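Local atomic coordinates of globin (Chloroflexus aurantiacus, PDB entry 5D1V), a protein that binds heme as a group II truncated hemoglobin and probably binds or carries oxygen at the heme iron. Residues Y24-A29 against L96-V101; R60-S63 against H68-L71; E64-G67 against M73-A76; D86-H91 against N111-A116. All blocks are in the same frame, centred on the assembly; numbering follows the deposited sequence.

Contact 1: residues Y24-A29 against L96-V101; sequences YARVEA and LNEAGV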
# COMPACT_ATOMS: atom_id res chain seq x y z
N TYR A 24 -9.97 13.90 -2.32
CA TYR A 24 -10.77 14.29 -3.47
C TYR A 24 -9.91 14.79 -4.63
O TYR A 24 -10.26 14.57 -5.80
CB TYR A 24 -11.81 15.33 -3.06
CG TYR A 24 -13.17 14.69 -2.89
CD1 TYR A 24 -13.50 14.00 -1.74
CD2 TYR A 24 -14.09 14.74 -3.91
CE1 TYR A 24 -14.73 13.38 -1.61
CE2 TYR A 24 -15.32 14.14 -3.79
CZ TYR A 24 -15.64 13.45 -2.64
OH TYR A 24 -16.87 12.86 -2.52
N ALA A 25 -8.78 15.41 -4.33
CA ALA A 25 -7.87 15.85 -5.40
C ALA A 25 -7.41 14.64 -6.20
O ALA A 25 -7.33 14.68 -7.45
CB ALA A 25 -6.67 16.61 -4.83
N ARG A 26 -7.10 13.57 -5.48
CA ARG A 26 -6.66 12.32 -6.08
C ARG A 26 -7.79 11.65 -6.84
O ARG A 26 -7.59 11.16 -7.93
CB ARG A 26 -6.10 11.40 -4.98
CG ARG A 26 -4.84 12.00 -4.41
CD ARG A 26 -4.30 11.26 -3.23
NE ARG A 26 -3.85 9.97 -3.71
CZ ARG A 26 -2.59 9.58 -3.79
NH1 ARG A 26 -1.59 10.34 -3.38
NH2 ARG A 26 -2.34 8.38 -4.28
N VAL A 27 -8.99 11.62 -6.26
CA VAL A 27 -10.15 11.08 -6.96
C VAL A 27 -10.35 11.81 -8.28
O VAL A 27 -10.52 11.18 -9.32
CB VAL A 27 -11.41 11.19 -6.10
CG1 VAL A 27 -12.67 10.83 -6.88
CG2 VAL A 27 -11.27 10.31 -4.90
N GLU A 28 -10.26 13.13 -8.26
CA GLU A 28 -10.59 13.89 -9.45
C GLU A 28 -9.58 13.55 -10.55
O GLU A 28 -9.92 13.56 -11.73
CB GLU A 28 -10.61 15.40 -9.17
CG GLU A 28 -11.33 16.18 -10.26
CD GLU A 28 -11.88 17.52 -9.78
OE1 GLU A 28 -11.56 17.95 -8.65
OE2 GLU A 28 -12.65 18.13 -10.55
N ALA A 29 -8.35 13.23 -10.16
CA ALA A 29 -7.26 12.99 -11.12
C ALA A 29 -7.12 11.52 -11.51
O ALA A 29 -6.20 11.16 -12.26
CB ALA A 29 -5.95 13.49 -10.55
N LEU A 96 -4.41 9.99 4.48
CA LEU A 96 -4.06 9.88 5.91
C LEU A 96 -2.60 10.18 6.14
O LEU A 96 -2.23 10.90 7.07
CB LEU A 96 -4.35 8.49 6.44
CG LEU A 96 -5.82 8.09 6.45
CD1 LEU A 96 -5.89 6.66 7.00
CD2 LEU A 96 -6.67 9.04 7.30
N ASN A 97 -1.76 9.62 5.29
CA ASN A 97 -0.32 9.85 5.43
C ASN A 97 0.06 11.31 5.15
O ASN A 97 0.79 11.92 5.94
CB ASN A 97 0.44 8.89 4.52
CG ASN A 97 0.37 7.45 5.02
OD1 ASN A 97 -0.67 6.98 5.50
ND2 ASN A 97 1.50 6.75 4.95
N GLU A 98 -0.46 11.89 4.07
CA GLU A 98 -0.14 13.26 3.70
C GLU A 98 -0.75 14.31 4.64
O GLU A 98 -0.17 15.36 4.82
CB GLU A 98 -0.57 13.52 2.26
CG GLU A 98 0.24 12.71 1.29
CD GLU A 98 -0.10 13.01 -0.16
OE1 GLU A 98 -0.63 14.10 -0.44
OE2 GLU A 98 0.17 12.14 -1.00
N ALA A 99 -1.87 14.00 5.29
CA ALA A 99 -2.52 14.94 6.20
C ALA A 99 -1.86 14.97 7.57
O ALA A 99 -2.21 15.80 8.40
CB ALA A 99 -3.97 14.59 6.36
N GLY A 100 -0.92 14.07 7.80
CA GLY A 100 -0.18 14.04 9.04
C GLY A 100 -0.90 13.41 10.22
O GLY A 100 -0.68 13.78 11.36
N VAL A 101 -1.75 12.42 9.95
CA VAL A 101 -2.49 11.78 11.01
C VAL A 101 -1.52 10.96 11.84
O VAL A 101 -0.84 10.10 11.30
CB VAL A 101 -3.61 10.91 10.45
CG1 VAL A 101 -4.41 10.27 11.56
CG2 VAL A 101 -4.52 11.74 9.52
O HOH W 1 -1.80 13.68 -2.91
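Arg26 and Glu98 stand on the last turns of two helices that keep their backbones well apart, the CA atoms of these two residues being the nearest pair across the segments at 11.8 Å. Both side chains leave their backbones toward the other segment and bridge the gap at their far ends. NH1 of Arg26 meets OE2 of Glu98 at 3.5 Å, a salt bridge at the long end of the range. The carboxylate oxygen comes to the edge of the guanidinium, near its plane, yet the two flat groups are turned 70° against each other, which rules out a flat two-pronged pairing. A bend at chi3 of Arg26 (68°) swings the guanidinium out of line with its extended CB-CG-CD run, whereas the Glu98 chain stays extended beyond CG. Water 1 spans the same pair: it donates to OE1 of Glu98 at 2.8 Å and accepts a weak bond from NH1 of Arg26. Past Glu98 the chain turns off through a Schellman motif, with Gly100 at positive phi. With only 51 Å² buried, and Arg26 about 12 Å from the heme, this is a surface link in the truncated-globin fold, joining the C-terminal ends of helices 13-28 and 82-98. The stronger polar partner of Arg26 is His91 of helix 82-98, whose ND1 is hydrogen-bonded to NE; Ile22 of helix 13-28 packs against Glu98, while Leu96 leans on helix 105-119.

Contact 2: residues R60-S63 against H68-L71; sequences RTYS and HPRL. With HEM (protoporphyrin IX containing Fe), chain C.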
# COMPACT_ATOMS: atom_id res chain seq x y z
N ARG A 60 -22.25 15.28 15.20
CA ARG A 60 -23.27 14.44 14.55
C ARG A 60 -23.94 15.18 13.41
O ARG A 60 -25.09 14.91 13.07
CB ARG A 60 -24.35 14.03 15.52
CG ARG A 60 -23.88 13.52 16.86
CD ARG A 60 -23.35 12.14 16.77
NE ARG A 60 -24.28 11.23 16.12
CZ ARG A 60 -23.99 9.97 15.83
NH1 ARG A 60 -22.81 9.46 16.17
NH2 ARG A 60 -24.88 9.21 15.21
N THR A 61 -23.22 16.13 12.82
CA THR A 61 -23.78 16.94 11.74
C THR A 61 -24.21 16.06 10.54
O THR A 61 -25.24 16.30 9.90
CB THR A 61 -22.77 18.00 11.30
OG1 THR A 61 -22.27 18.67 12.45
CG2 THR A 61 -23.39 19.01 10.38
N TYR A 62 -23.43 15.02 10.26
CA TYR A 62 -23.77 14.14 9.17
C TYR A 62 -25.21 13.61 9.32
O TYR A 62 -26.02 13.70 8.38
CB TYR A 62 -22.80 12.95 9.07
CG TYR A 62 -23.19 12.04 7.94
CD1 TYR A 62 -22.79 12.30 6.63
CD2 TYR A 62 -24.00 10.94 8.17
CE1 TYR A 62 -23.19 11.48 5.60
CE2 TYR A 62 -24.39 10.12 7.16
CZ TYR A 62 -24.00 10.39 5.88
OH TYR A 62 -24.43 9.55 4.87
N SER A 63 -25.49 13.03 10.48
CA SER A 63 -26.81 12.45 10.76
C SER A 63 -27.92 13.50 10.66
O SER A 63 -29.04 13.18 10.23
CB SER A 63 -26.83 11.81 12.15
OG SER A 63 -26.90 12.79 13.18
N HIS A 68 -29.08 8.11 8.79
CA HIS A 68 -28.12 7.04 9.01
C HIS A 68 -27.21 6.92 7.78
O HIS A 68 -27.66 7.14 6.65
CB HIS A 68 -28.83 5.73 9.29
CG HIS A 68 -27.94 4.63 9.79
ND1 HIS A 68 -27.13 3.89 8.96
CD2 HIS A 68 -27.76 4.13 11.04
CE1 HIS A 68 -26.48 2.98 9.68
NE2 HIS A 68 -26.87 3.09 10.93
N PRO A 69 -25.93 6.61 7.99
CA PRO A 69 -25.04 6.53 6.83
C PRO A 69 -25.46 5.49 5.79
O PRO A 69 -25.39 5.79 4.60
CB PRO A 69 -23.67 6.21 7.45
CG PRO A 69 -23.77 6.78 8.83
CD PRO A 69 -25.17 6.48 9.25
N ARG A 70 -25.91 4.31 6.19
CA ARG A 70 -26.35 3.28 5.23
C ARG A 70 -25.41 3.20 4.03
O ARG A 70 -25.87 3.21 2.88
CB ARG A 70 -27.77 3.58 4.75
CG ARG A 70 -28.83 3.45 5.82
CD ARG A 70 -30.09 4.15 5.41
NE ARG A 70 -29.98 5.59 5.62
CZ ARG A 70 -30.88 6.47 5.21
NH1 ARG A 70 -31.97 6.07 4.55
NH2 ARG A 70 -30.69 7.76 5.46
N LEU A 71 -24.11 3.14 4.29
CA LEU A 71 -23.16 3.34 3.20
C LEU A 71 -23.27 2.27 2.13
O LEU A 71 -23.28 2.58 0.93
CB LEU A 71 -21.73 3.41 3.72
CG LEU A 71 -21.37 4.60 4.61
CD1 LEU A 71 -19.88 4.61 4.92
CD2 LEU A 71 -21.82 5.95 4.01
CHA HEM C . -20.28 8.71 -1.44
CHB HEM C . -17.80 6.89 2.32
CHC HEM C . -15.93 3.47 -0.61
CHD HEM C . -17.51 6.07 -4.39
C1A HEM C . -19.82 8.49 -0.17
C2A HEM C . -20.30 9.14 1.04
C3A HEM C . -19.62 8.63 2.07
C4A HEM C . -18.68 7.63 1.55
CMA HEM C . -19.69 8.96 3.60
CAA HEM C . -21.41 10.21 1.06
CBA HEM C . -22.69 9.50 1.54
CGA HEM C . -23.85 10.47 1.41
O1A HEM C . -24.24 10.80 0.26
O2A HEM C . -24.40 10.90 2.44
C1B HEM C . -17.09 5.79 1.86
C2B HEM C . -16.29 4.89 2.66
C3B HEM C . -15.80 3.94 1.83
C4B HEM C . -16.24 4.23 0.50
CMB HEM C . -16.09 5.02 4.19
CAB HEM C . -14.89 2.73 2.09
CBB HEM C . -14.21 2.67 3.24
C1C HEM C . -16.16 3.87 -1.90
C2C HEM C . -15.69 3.22 -3.11
C3C HEM C . -16.15 3.97 -4.15
C4C HEM C . -16.89 5.10 -3.63
CMC HEM C . -14.85 1.91 -3.13
CAC HEM C . -15.90 3.76 -5.64
CBC HEM C . -14.76 3.16 -5.93
C1D HEM C . -18.45 6.97 -3.94
C2D HEM C . -19.29 7.84 -4.75
C3D HEM C . -20.07 8.56 -3.92
C4D HEM C . -19.73 8.17 -2.57
CMD HEM C . -19.29 7.87 -6.29
CAD HEM C . -21.13 9.61 -4.30
CBD HEM C . -20.47 10.97 -4.22
CGD HEM C . -21.44 12.08 -4.52
O1D HEM C . -20.95 13.21 -4.79
O2D HEM C . -22.67 11.83 -4.52
NA HEM C . -18.85 7.56 0.19
NB HEM C . -17.04 5.36 0.55
NC HEM C . -16.91 4.98 -2.27
ND HEM C . -18.75 7.21 -2.63
FE HEM C . -17.85 6.29 -1.07
O HOH W 2 -16.28 7.76 -1.22
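Tyr62 lays one edge of its ring along the start of the 68-71 segment, beginning at His68, whose carbonyl carbon C lies 4.3 Å from CE2 of Tyr62, near the ring plane. His68 leaves its backbone away from the tyrosine; its ND1 accepts the backbone N-H of Arg70 at 3.1 Å, with the donor 14° out of the imidazole plane. Pro69 makes the main apolar contact: its CG is 3.8 Å from CE2 of Tyr62, and its CA approaches the ring obliquely. Arg70 folds back within its own segment, NE donating to the carbonyl O of His68 at 3.0 Å from 47° above the carbonyl plane, which ties down the turn that carries Pro69. Leu71 reaches the porphyrin, its CD2 lying 3.7 Å from the heme methyl CMA. Tyr62 has CG anti to the backbone N (chi1 179°), a setting that sends the ring from helix 61-66 toward Pro69 and the cofactor, where OH donates to heme O2A at 2.8 Å. A phenylalanine in its place would probably leave O2A with the bond from Arg66 but without the one from the hydroxyl, the propionate being less firmly fixed. The arrangement forms the propionate end of the heme pocket in this group II truncated hemoglobin, to which helix 61-66, the loop after it and the start of helix 71-74 contribute.

Contact 3: residues E64-G67 against M73-A76; sequences ERRG and MRHA. With HEM (protoporphyrin IX containing Fe), chain C.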
# COMPACT_ATOMS: atom_id res chain seq x y z
N GLU A 64 -27.64 14.73 11.07
CA GLU A 64 -28.62 15.79 11.00
C GLU A 64 -28.97 16.11 9.56
O GLU A 64 -30.11 16.50 9.25
CB GLU A 64 -28.10 17.04 11.73
CG GLU A 64 -28.08 16.87 13.23
CD GLU A 64 -27.16 17.85 13.93
OE1 GLU A 64 -26.69 18.80 13.27
OE2 GLU A 64 -26.90 17.64 15.14
N ARG A 65 -28.00 15.92 8.66
CA ARG A 65 -28.19 16.28 7.24
C ARG A 65 -28.61 15.09 6.39
O ARG A 65 -29.34 15.26 5.41
CB ARG A 65 -26.91 16.88 6.65
CG ARG A 65 -26.56 18.23 7.13
CD ARG A 65 -26.05 19.13 5.98
NE ARG A 65 -24.92 19.96 6.40
CZ ARG A 65 -24.99 20.92 7.31
NH1 ARG A 65 -26.13 21.20 7.91
NH2 ARG A 65 -23.90 21.61 7.61
N ARG A 66 -28.12 13.90 6.74
CA ARG A 66 -28.26 12.74 5.88
C ARG A 66 -28.92 11.53 6.51
O ARG A 66 -29.18 10.54 5.82
CB ARG A 66 -26.88 12.32 5.37
CG ARG A 66 -26.14 13.42 4.61
CD ARG A 66 -26.79 13.78 3.32
NE ARG A 66 -26.52 12.81 2.26
CZ ARG A 66 -27.13 12.82 1.07
NH1 ARG A 66 -28.06 13.73 0.77
NH2 ARG A 66 -26.80 11.90 0.17
N GLY A 67 -29.18 11.57 7.81
CA GLY A 67 -29.77 10.43 8.50
C GLY A 67 -28.70 9.37 8.72
O GLY A 67 -27.53 9.71 8.77
N MET A 73 -25.86 0.66 1.16
CA MET A 73 -27.04 0.99 0.38
C MET A 73 -26.74 2.19 -0.54
O MET A 73 -27.13 2.18 -1.72
CB MET A 73 -28.23 1.29 1.30
CG MET A 73 -29.46 1.79 0.58
SD MET A 73 -30.67 2.44 1.75
CE MET A 73 -30.24 4.20 1.72
N ARG A 74 -26.03 3.19 -0.03
CA ARG A 74 -25.82 4.40 -0.81
C ARG A 74 -24.85 4.17 -1.94
O ARG A 74 -24.85 4.94 -2.91
CB ARG A 74 -25.30 5.55 0.06
CG ARG A 74 -26.27 6.12 1.06
CD ARG A 74 -25.61 7.30 1.76
NE ARG A 74 -26.28 7.66 3.00
CZ ARG A 74 -27.23 8.58 3.09
NH1 ARG A 74 -27.64 9.25 2.02
NH2 ARG A 74 -27.76 8.83 4.26
N HIS A 75 -24.03 3.13 -1.85
CA HIS A 75 -23.05 2.87 -2.89
C HIS A 75 -23.57 1.87 -3.93
O HIS A 75 -22.90 1.61 -4.92
CB HIS A 75 -21.73 2.35 -2.31
CG HIS A 75 -20.93 3.41 -1.63
ND1 HIS A 75 -21.30 3.96 -0.41
CD2 HIS A 75 -19.79 4.04 -1.99
CE1 HIS A 75 -20.38 4.85 -0.05
NE2 HIS A 75 -19.48 4.92 -1.00
N ALA A 76 -24.79 1.36 -3.73
CA ALA A 76 -25.39 0.42 -4.67
C ALA A 76 -25.42 0.94 -6.12
O ALA A 76 -25.34 0.14 -7.06
CB ALA A 76 -26.82 0.06 -4.21
CHA HEM C . -20.28 8.71 -1.44
CHB HEM C . -17.80 6.89 2.32
CHC HEM C . -15.93 3.47 -0.61
CHD HEM C . -17.51 6.07 -4.39
C1A HEM C . -19.82 8.49 -0.17
C2A HEM C . -20.30 9.14 1.04
C3A HEM C . -19.62 8.63 2.07
C4A HEM C . -18.68 7.63 1.55
CMA HEM C . -19.69 8.96 3.60
CAA HEM C . -21.41 10.21 1.06
CBA HEM C . -22.69 9.50 1.54
CGA HEM C . -23.85 10.47 1.41
O1A HEM C . -24.24 10.80 0.26
O2A HEM C . -24.40 10.90 2.44
C1B HEM C . -17.09 5.79 1.86
C2B HEM C . -16.29 4.89 2.66
C3B HEM C . -15.80 3.94 1.83
C4B HEM C . -16.24 4.23 0.50
CMB HEM C . -16.09 5.02 4.19
CAB HEM C . -14.89 2.73 2.09
CBB HEM C . -14.21 2.67 3.24
C1C HEM C . -16.16 3.87 -1.90
C2C HEM C . -15.69 3.22 -3.11
C3C HEM C . -16.15 3.97 -4.15
C4C HEM C . -16.89 5.10 -3.63
CMC HEM C . -14.85 1.91 -3.13
CAC HEM C . -15.90 3.76 -5.64
CBC HEM C . -14.76 3.16 -5.93
C1D HEM C . -18.45 6.97 -3.94
C2D HEM C . -19.29 7.84 -4.75
C3D HEM C . -20.07 8.56 -3.92
C4D HEM C . -19.73 8.17 -2.57
CMD HEM C . -19.29 7.87 -6.29
CAD HEM C . -21.13 9.61 -4.30
CBD HEM C . -20.47 10.97 -4.22
CGD HEM C . -21.44 12.08 -4.52
O1D HEM C . -20.95 13.21 -4.79
O2D HEM C . -22.67 11.83 -4.52
NA HEM C . -18.85 7.56 0.19
NB HEM C . -17.04 5.36 0.55
NC HEM C . -16.91 4.98 -2.27
ND HEM C . -18.75 7.21 -2.63
FE HEM C . -17.85 6.29 -1.07
O HOH W 3 -29.91 10.96 2.59
O HOH W 2 -16.28 7.76 -1.22
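Two arginines, Arg66 and Arg74, bring their guanidinium groups to 3.3 Å, measured from NH2 of Arg66 to NH1 of Arg74, a close approach of like charges that makes sense beside a heme propionate. Their planes are inclined by 31°, and the carboxylate is shared between them differently. Arg66 meets it at its edge: NE donates to heme O2A at 2.9 Å and nearly straight (168°), while NH2 donates to heme O1A at 2.8 Å, a two-pronged grip that fixes the rotation of the propionate. Bends at chi2 and chi3 curl the Arg66 chain back to deliver this edge. Arg74, extended from CG to NE, passes its face over the same group, with O2A 3.5 Å above the guanidinium plane. Its NH2 donates to the backbone O of Arg66 at 2.7 Å, from above the carbonyl plane, and water 3 accepts from its NH1. NE and NH2 of Arg74 also hold the carbonyls of Pro69 and His68, so one guanidinium ties the end of helix 61-66 to the following loop. With an alanine in place of Arg74, the carbonyls of Arg66 and Pro69 would probably lose this donor, His68 O would keep only its bonds from Arg70, and the propionate would have less positive charge around it. NE2 of His75 binds the heme iron at 2.1 Å, with ND1 tied to the carbonyl of Leu71 and water 2 as the other axial ligand. An axial histidine one residue beyond Arg74 is the proximal ligand of a globin heme site, here with Arg66 bonded to the propionate and Arg74 over it.

Contact 4: residues D86-H91 against N111-A116; sequences DAWLEH and NYFRHA. With HEM (protoporphyrin IX containing Fe), chain C.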
# COMPACT_ATOMS: atom_id res chain seq x y z
N ASP A 86 -9.57 -0.98 -4.72
CA ASP A 86 -8.14 -0.75 -4.67
C ASP A 86 -7.82 0.73 -4.92
O ASP A 86 -6.98 1.32 -4.23
CB ASP A 86 -7.39 -1.61 -5.69
CG ASP A 86 -7.33 -3.07 -5.31
OD1 ASP A 86 -7.77 -3.43 -4.22
OD2 ASP A 86 -6.81 -3.85 -6.14
N ALA A 87 -8.49 1.33 -5.89
CA ALA A 87 -8.25 2.74 -6.19
C ALA A 87 -8.68 3.64 -5.03
O ALA A 87 -7.93 4.51 -4.61
CB ALA A 87 -8.95 3.14 -7.49
N TRP A 88 -9.87 3.42 -4.47
CA TRP A 88 -10.33 4.19 -3.35
C TRP A 88 -9.36 4.11 -2.15
O TRP A 88 -8.95 5.12 -1.57
CB TRP A 88 -11.72 3.68 -2.95
CG TRP A 88 -12.43 4.60 -2.04
CD1 TRP A 88 -13.39 5.51 -2.39
CD2 TRP A 88 -12.27 4.71 -0.62
NE1 TRP A 88 -13.84 6.16 -1.28
CE2 TRP A 88 -13.17 5.70 -0.19
CE3 TRP A 88 -11.48 4.04 0.33
CZ2 TRP A 88 -13.29 6.07 1.16
CZ3 TRP A 88 -11.59 4.42 1.66
CH2 TRP A 88 -12.49 5.43 2.05
N LEU A 89 -8.96 2.89 -1.82
CA LEU A 89 -8.11 2.65 -0.65
C LEU A 89 -6.73 3.27 -0.86
O LEU A 89 -6.18 3.87 0.06
CB LEU A 89 -8.00 1.16 -0.39
CG LEU A 89 -7.59 0.72 0.99
CD1 LEU A 89 -8.56 1.25 2.04
CD2 LEU A 89 -7.58 -0.79 0.98
N GLU A 90 -6.19 3.17 -2.08
CA GLU A 90 -4.92 3.82 -2.39
C GLU A 90 -4.96 5.30 -2.00
O GLU A 90 -4.06 5.83 -1.32
CB GLU A 90 -4.58 3.69 -3.88
CG GLU A 90 -3.32 4.44 -4.28
CD GLU A 90 -3.01 4.39 -5.76
OE1 GLU A 90 -3.51 3.48 -6.46
OE2 GLU A 90 -2.20 5.23 -6.22
N HIS A 91 -6.01 5.98 -2.44
CA HIS A 91 -6.06 7.41 -2.26
C HIS A 91 -6.39 7.79 -0.83
O HIS A 91 -5.87 8.78 -0.34
CB HIS A 91 -7.05 8.02 -3.24
CG HIS A 91 -6.66 7.80 -4.67
ND1 HIS A 91 -5.37 7.95 -5.11
CD2 HIS A 91 -7.39 7.43 -5.74
CE1 HIS A 91 -5.32 7.68 -6.40
NE2 HIS A 91 -6.53 7.35 -6.80
N ASN A 111 -7.52 0.64 9.58
CA ASN A 111 -8.18 -0.64 9.81
C ASN A 111 -9.65 -0.52 9.39
O ASN A 111 -10.19 -1.40 8.73
CB ASN A 111 -8.09 -1.06 11.28
CG ASN A 111 -6.66 -1.26 11.78
OD1 ASN A 111 -5.72 -1.49 11.01
ND2 ASN A 111 -6.50 -1.25 13.10
N TYR A 112 -10.28 0.57 9.79
CA TYR A 112 -11.68 0.77 9.47
C TYR A 112 -11.86 0.85 7.93
O TYR A 112 -12.74 0.18 7.35
CB TYR A 112 -12.23 2.03 10.13
CG TYR A 112 -13.53 2.44 9.50
CD1 TYR A 112 -14.68 1.72 9.74
CD2 TYR A 112 -13.58 3.50 8.62
CE1 TYR A 112 -15.88 2.06 9.13
CE2 TYR A 112 -14.77 3.86 8.00
CZ TYR A 112 -15.91 3.14 8.26
OH TYR A 112 -17.08 3.51 7.62
N PHE A 113 -11.01 1.63 7.26
CA PHE A 113 -11.13 1.83 5.82
C PHE A 113 -10.94 0.53 5.04
O PHE A 113 -11.62 0.29 4.03
CB PHE A 113 -10.12 2.88 5.35
CG PHE A 113 -10.46 4.29 5.76
CD1 PHE A 113 -11.75 4.77 5.67
CD2 PHE A 113 -9.47 5.14 6.23
CE1 PHE A 113 -12.05 6.09 6.03
CE2 PHE A 113 -9.76 6.45 6.59
CZ PHE A 113 -11.05 6.92 6.49
N ARG A 114 -10.01 -0.30 5.48
CA ARG A 114 -9.71 -1.53 4.74
C ARG A 114 -10.93 -2.44 4.80
O ARG A 114 -11.31 -3.06 3.82
CB ARG A 114 -8.47 -2.24 5.30
CG ARG A 114 -7.17 -1.54 4.95
CD ARG A 114 -5.93 -2.28 5.45
NE ARG A 114 -4.67 -1.61 5.15
CZ ARG A 114 -4.01 -1.70 3.99
NH1 ARG A 114 -4.50 -2.41 2.98
NH2 ARG A 114 -2.86 -1.05 3.85
N HIS A 115 -11.57 -2.48 5.95
CA HIS A 115 -12.76 -3.30 6.11
C HIS A 115 -13.93 -2.72 5.31
O HIS A 115 -14.58 -3.44 4.56
CB HIS A 115 -13.12 -3.40 7.59
CG HIS A 115 -14.23 -4.37 7.89
ND1 HIS A 115 -15.56 -4.03 7.81
CD2 HIS A 115 -14.18 -5.65 8.29
CE1 HIS A 115 -16.29 -5.08 8.15
NE2 HIS A 115 -15.49 -6.07 8.45
N ALA A 116 -14.16 -1.42 5.46
CA ALA A 116 -15.29 -0.75 4.83
C ALA A 116 -15.21 -0.80 3.29
O ALA A 116 -16.23 -1.01 2.60
CB ALA A 116 -15.36 0.67 5.30
CHA HEM C . -20.28 8.71 -1.44
CHB HEM C . -17.80 6.89 2.32
CHC HEM C . -15.93 3.47 -0.61
CHD HEM C . -17.51 6.07 -4.39
C1A HEM C . -19.82 8.49 -0.17
C2A HEM C . -20.30 9.14 1.04
C3A HEM C . -19.62 8.63 2.07
C4A HEM C . -18.68 7.63 1.55
CMA HEM C . -19.69 8.96 3.60
CAA HEM C . -21.41 10.21 1.06
CBA HEM C . -22.69 9.50 1.54
CGA HEM C . -23.85 10.47 1.41
O1A HEM C . -24.24 10.80 0.26
O2A HEM C . -24.40 10.90 2.44
C1B HEM C . -17.09 5.79 1.86
C2B HEM C . -16.29 4.89 2.66
C3B HEM C . -15.80 3.94 1.83
C4B HEM C . -16.24 4.23 0.50
CMB HEM C . -16.09 5.02 4.19
CAB HEM C . -14.89 2.73 2.09
CBB HEM C . -14.21 2.67 3.24
C1C HEM C . -16.16 3.87 -1.90
C2C HEM C . -15.69 3.22 -3.11
C3C HEM C . -16.15 3.97 -4.15
C4C HEM C . -16.89 5.10 -3.63
CMC HEM C . -14.85 1.91 -3.13
CAC HEM C . -15.90 3.76 -5.64
CBC HEM C . -14.76 3.16 -5.93
C1D HEM C . -18.45 6.97 -3.94
C2D HEM C . -19.29 7.84 -4.75
C3D HEM C . -20.07 8.56 -3.92
C4D HEM C . -19.73 8.17 -2.57
CMD HEM C . -19.29 7.87 -6.29
CAD HEM C . -21.13 9.61 -4.30
CBD HEM C . -20.47 10.97 -4.22
CGD HEM C . -21.44 12.08 -4.52
O1D HEM C . -20.95 13.21 -4.79
O2D HEM C . -22.67 11.83 -4.52
NA HEM C . -18.85 7.56 0.19
NB HEM C . -17.04 5.36 0.55
NC HEM C . -16.91 4.98 -2.27
ND HEM C . -18.75 7.21 -2.63
FE HEM C . -17.85 6.29 -1.07
O HOH W 2 -16.28 7.76 -1.22
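Trp88 and Phe113 meet as an offset edge-to-face pair, the edge of the indole directed at the phenyl face with centroids 5.7 Å apart and planes at 63°. The closest atoms are CH2 of Trp88 and CD1 of Phe113, at 3.8 Å. Both CB atoms point toward the opposite helix, and in Trp88 CG lies anti to the backbone N (chi1 -166°). The indole is thereby laid with one face over the porphyrin, CD1 of Trp88 being 3.3 Å from heme C1C. Its NE1 donates at 2.9 Å to water 2, which lies in the indole plane and is bound to the iron. The tryptophan therefore stacks on the porphyrin and holds the iron-bound water with one ring. Leu89 starts off to one side, but with CG likewise anti to the backbone N (chi1 -159°) its branches bend inward: CD1 lies 3.8 Å from the backbone O of Phe113 and 4.0 Å from CB of Phe113, and CD2 runs against CG and NH1 of Arg114, the two side chains crossing at about a right angle. The polar end of Arg114 turns to Glu110 in a salt bridge, and its NH2 donates a hydrogen bond to O of Ala29 of the second subunit. On the heme side, CB of Ala116 and the ring edge of Phe113 border the vinyl atom CBB. Segments 86-91 and 111-116, of helices 82-98 and 105-119, run nearly antiparallel, with their axes 10.3 Å apart, and the arrangement is that of a group II truncated hemoglobin, in which a tryptophan lines the distal heme pocket.

Overall arrangement
From the N terminus, helix 13-28 supplies the first half of contact 1, and its second half is not reached until the end of helix 82-98, so contact 1 closes a long loop. Contacts 2 and 3 lie within that loop. Both start from helix 61-66 and interleave, each closing across the other, their centres 6 Å apart, tying this helix to the loop 68-71 and to helix 71-74. Contact 4 opens on helix 82-98 before contact 1 closes and ends on helix 105-119, so the two cross; they also touch, through Arg26 and His91. Contacts 2, 3 and 4 all meet the heme, whereas contact 1 lies on the opposite side of the chain's centre from contacts 2 and 3.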